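Local coordinates for protein beta-L-arabinobiosidase (Bacteroides thetaiotaomicron, PDB 5MQR) that is a multidomain gut-bacterial glycoside hydrolase linked to plant pectin, probably cleaving terminal sugar units such as beta-L-arabinobiose, at residues S500-F510 and K513-Y524. Sequence-based numbering, arbitrary orientation.
Sequences SRLELTPDGIF and KGGSRFANMMNY
Y524, just past the third of three successive antiparallel strands, reaches back to L504 and T505 at the turn between the first two. L504 CD2 sits over one face of the ring, 3.6 Å from the Y524 centroid, a CH-pi contact, while Y524 OH donates to T505 O across 2.7 Å. With CG of Y524 between backbone N and carbonyl carbon (chi1 72°), the ring turns back beside G508, toward the T505 carbonyl. The hydroxyl approaches T505 O from above the carbonyl plane; G508 N, closing the type I turn, comes from the opposite face. A phenylalanine at Y524 could still pack under L504, but would probably leave T505 O with the turn amide as its one remaining partner here. T505 OG1, accepting from I509 N and donating to D507 OD1, secures the same turn.

Along the paired strands, F510 N meets M522 O at 2.8 Å, nearly straight at 174°. F510 O takes M521 N at 3.0 Å and M522 N weakly: a classic beta bulge, in which both selenomethionines face F510. M521 CE rests over the centre of the F510 ring, 3.5 Å from its centroid, a CH-pi contact, with SE more distantly above the same ring in a Met-aromatic one; M522 CG lies at the ring's edge. Beyond them, V545 and V547 of strand 542-547 touch M521 and M522, so this face of the edge hairpin packs on a second sheet of the CBM-like domain. K513 N donates to R501 O at 2.9 Å, and a water links S500 OG to K513 O. The chemistry implies that one shared carbonyl, T505 O, ties the turn to Y524 and another, F510 O, serves the bulge, while methyl groups on aromatic rings and strand 542-547 cover the F510 and M522 face.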
# COMPACT_ATOMS: atom_id res chain seq x y z
N SER A 500 -13.56 -22.48 -7.02
CA SER A 500 -14.82 -23.11 -6.68
C SER A 500 -15.95 -22.14 -6.93
O SER A 500 -15.73 -20.95 -7.09
CB SER A 500 -14.83 -23.54 -5.20
OG SER A 500 -15.82 -24.54 -5.00
N ARG A 501 -17.17 -22.68 -6.96
CA ARG A 501 -18.37 -21.89 -7.16
C ARG A 501 -19.52 -22.48 -6.34
O ARG A 501 -19.70 -23.69 -6.33
CB ARG A 501 -18.76 -21.85 -8.63
CG ARG A 501 -20.18 -21.37 -8.92
CD ARG A 501 -20.44 -21.26 -10.41
NE ARG A 501 -19.50 -20.30 -10.99
CZ ARG A 501 -19.00 -20.33 -12.23
NH1 ARG A 501 -19.36 -21.28 -13.10
NH2 ARG A 501 -18.13 -19.39 -12.60
N LEU A 502 -20.28 -21.61 -5.67
CA LEU A 502 -21.54 -21.97 -5.02
C LEU A 502 -22.65 -21.28 -5.79
O LEU A 502 -22.42 -20.21 -6.36
CB LEU A 502 -21.56 -21.56 -3.54
CG LEU A 502 -20.27 -21.83 -2.74
CD1 LEU A 502 -20.34 -21.21 -1.35
CD2 LEU A 502 -19.93 -23.31 -2.68
N GLU A 503 -23.84 -21.88 -5.81
CA GLU A 503 -24.96 -21.41 -6.64
C GLU A 503 -26.27 -21.53 -5.89
O GLU A 503 -26.52 -22.57 -5.32
CB GLU A 503 -25.11 -22.26 -7.91
CG GLU A 503 -24.77 -21.56 -9.20
CD GLU A 503 -24.81 -22.48 -10.43
OE1 GLU A 503 -25.58 -23.46 -10.41
OE2 GLU A 503 -24.07 -22.21 -11.41
N LEU A 504 -27.09 -20.48 -5.91
CA LEU A 504 -28.49 -20.62 -5.57
C LEU A 504 -29.20 -20.76 -6.91
O LEU A 504 -29.12 -19.87 -7.72
CB LEU A 504 -29.00 -19.41 -4.79
CG LEU A 504 -28.46 -19.22 -3.37
CD1 LEU A 504 -28.93 -17.89 -2.84
CD2 LEU A 504 -28.86 -20.34 -2.42
N THR A 505 -29.86 -21.87 -7.15
CA THR A 505 -30.46 -22.19 -8.46
C THR A 505 -31.93 -21.79 -8.51
O THR A 505 -32.59 -21.66 -7.45
CB THR A 505 -30.39 -23.71 -8.78
OG1 THR A 505 -31.23 -24.45 -7.88
CG2 THR A 505 -28.96 -24.23 -8.67
N PRO A 506 -32.47 -21.63 -9.73
CA PRO A 506 -33.91 -21.33 -9.85
C PRO A 506 -34.85 -22.48 -9.53
O PRO A 506 -36.04 -22.25 -9.51
CB PRO A 506 -34.05 -20.89 -11.32
CG PRO A 506 -32.87 -21.45 -12.03
CD PRO A 506 -31.77 -21.57 -11.03
N ASP A 507 -34.35 -23.69 -9.28
CA ASP A 507 -35.18 -24.78 -8.69
C ASP A 507 -34.95 -25.02 -7.18
O ASP A 507 -35.27 -26.09 -6.67
CB ASP A 507 -35.10 -26.09 -9.50
CG ASP A 507 -33.69 -26.56 -9.79
OD1 ASP A 507 -32.70 -26.15 -9.14
OD2 ASP A 507 -33.55 -27.38 -10.73
N GLY A 508 -34.46 -24.01 -6.48
CA GLY A 508 -34.43 -24.01 -5.03
C GLY A 508 -33.29 -24.79 -4.40
O GLY A 508 -33.41 -25.21 -3.25
N ILE A 509 -32.19 -24.98 -5.13
CA ILE A 509 -31.07 -25.78 -4.63
C ILE A 509 -29.86 -24.86 -4.37
O ILE A 509 -29.56 -23.96 -5.14
CB ILE A 509 -30.73 -26.93 -5.61
CG1 ILE A 509 -31.91 -27.91 -5.72
CG2 ILE A 509 -29.49 -27.69 -5.14
CD1 ILE A 509 -31.80 -28.90 -6.87
N PHE A 510 -29.18 -25.09 -3.24
CA PHE A 510 -27.91 -24.45 -2.95
C PHE A 510 -26.89 -25.52 -3.27
O PHE A 510 -26.89 -26.59 -2.64
CB PHE A 510 -27.87 -24.02 -1.47
CG PHE A 510 -26.65 -23.24 -1.06
CD1 PHE A 510 -26.04 -22.31 -1.90
CD2 PHE A 510 -26.12 -23.43 0.21
CE1 PHE A 510 -24.92 -21.59 -1.47
CE2 PHE A 510 -24.99 -22.72 0.63
CZ PHE A 510 -24.40 -21.79 -0.21
N LYS A 513 -20.10 -26.43 -7.33
CA LYS A 513 -19.54 -27.01 -8.54
C LYS A 513 -18.27 -27.78 -8.18
O LYS A 513 -17.33 -27.18 -7.66
CB LYS A 513 -19.24 -25.91 -9.55
CG LYS A 513 -18.74 -26.41 -10.90
CD LYS A 513 -18.71 -25.29 -11.94
CE LYS A 513 -18.25 -25.77 -13.31
NZ LYS A 513 -19.09 -26.88 -13.83
N GLY A 514 -18.25 -29.09 -8.46
CA GLY A 514 -17.06 -29.92 -8.26
C GLY A 514 -16.19 -30.24 -9.49
O GLY A 514 -15.11 -30.80 -9.36
N GLY A 515 -16.65 -29.86 -10.67
CA GLY A 515 -16.03 -30.23 -11.95
C GLY A 515 -17.17 -30.15 -12.96
O GLY A 515 -17.91 -29.15 -12.98
N SER A 516 -17.35 -31.20 -13.75
CA SER A 516 -18.51 -31.26 -14.65
C SER A 516 -19.83 -31.42 -13.87
O SER A 516 -20.88 -31.01 -14.36
CB SER A 516 -18.36 -32.36 -15.71
OG SER A 516 -17.99 -33.59 -15.13
N ARG A 517 -19.75 -32.02 -12.68
CA ARG A 517 -20.89 -32.24 -11.82
C ARG A 517 -20.93 -31.31 -10.61
O ARG A 517 -19.97 -30.58 -10.32
CB ARG A 517 -20.88 -33.69 -11.34
CG ARG A 517 -20.98 -34.67 -12.49
CD ARG A 517 -21.23 -36.07 -11.98
NE ARG A 517 -21.02 -37.03 -13.05
CZ ARG A 517 -21.88 -37.34 -14.02
NH1 ARG A 517 -23.09 -36.77 -14.10
NH2 ARG A 517 -21.53 -38.25 -14.93
N PHE A 518 -22.06 -31.35 -9.92
CA PHE A 518 -22.37 -30.49 -8.80
C PHE A 518 -22.72 -31.29 -7.58
O PHE A 518 -23.24 -32.39 -7.69
CB PHE A 518 -23.56 -29.62 -9.15
CG PHE A 518 -23.25 -28.56 -10.16
CD1 PHE A 518 -23.28 -28.85 -11.51
CD2 PHE A 518 -22.95 -27.28 -9.75
CE1 PHE A 518 -23.02 -27.86 -12.45
CE2 PHE A 518 -22.69 -26.28 -10.68
CZ PHE A 518 -22.72 -26.58 -12.04
N ALA A 519 -22.43 -30.74 -6.42
CA ALA A 519 -22.92 -31.30 -5.17
C ALA A 519 -24.12 -30.48 -4.75
O ALA A 519 -24.03 -29.28 -4.54
CB ALA A 519 -21.84 -31.24 -4.11
N ASN A 520 -25.27 -31.13 -4.68
CA ASN A 520 -26.44 -30.49 -4.11
C ASN A 520 -26.30 -30.53 -2.59
O ASN A 520 -26.30 -31.61 -2.00
CB ASN A 520 -27.69 -31.20 -4.59
CG ASN A 520 -27.92 -31.03 -6.08
OD1 ASN A 520 -27.28 -30.21 -6.76
ND2 ASN A 520 -28.85 -31.80 -6.60
N MSE A 521 -26.14 -29.37 -1.98
CA MSE A 521 -25.90 -29.29 -0.55
C MSE A 521 -27.22 -29.27 0.21
O MSE A 521 -27.37 -30.00 1.17
CB MSE A 521 -25.03 -28.07 -0.25
CG MSE A 521 -23.67 -28.12 -0.95
SE MSE A 521 -22.57 -26.62 -0.37
CE MSE A 521 -23.43 -25.25 -1.47
N MSE A 522 -28.17 -28.44 -0.21
CA MSE A 522 -29.47 -28.34 0.46
C MSE A 522 -30.49 -27.64 -0.39
O MSE A 522 -30.12 -27.00 -1.38
CB MSE A 522 -29.34 -27.55 1.78
CG MSE A 522 -28.83 -26.12 1.57
SE MSE A 522 -28.54 -25.19 3.28
CE MSE A 522 -30.38 -25.00 3.95
N ASN A 523 -31.77 -27.77 -0.02
CA ASN A 523 -32.83 -26.89 -0.55
C ASN A 523 -32.84 -25.61 0.25
O ASN A 523 -32.60 -25.64 1.45
CB ASN A 523 -34.20 -27.56 -0.48
CG ASN A 523 -34.26 -28.83 -1.30
OD1 ASN A 523 -34.71 -29.85 -0.82
ND2 ASN A 523 -33.81 -28.78 -2.53
N TYR A 524 -33.05 -24.48 -0.40
CA TYR A 524 -33.14 -23.21 0.30
C TYR A 524 -34.53 -22.65 0.13
O TYR A 524 -35.23 -22.96 -0.83
CB TYR A 524 -32.07 -22.21 -0.15
CG TYR A 524 -32.25 -21.62 -1.52
CD1 TYR A 524 -31.79 -22.29 -2.65
CD2 TYR A 524 -32.86 -20.37 -1.70
CE1 TYR A 524 -31.93 -21.74 -3.93
CE2 TYR A 524 -33.01 -19.81 -2.97
CZ TYR A 524 -32.56 -20.50 -4.10
OH TYR A 524 -32.72 -19.97 -5.38
O HOH W 1 -15.15 -26.81 -6.24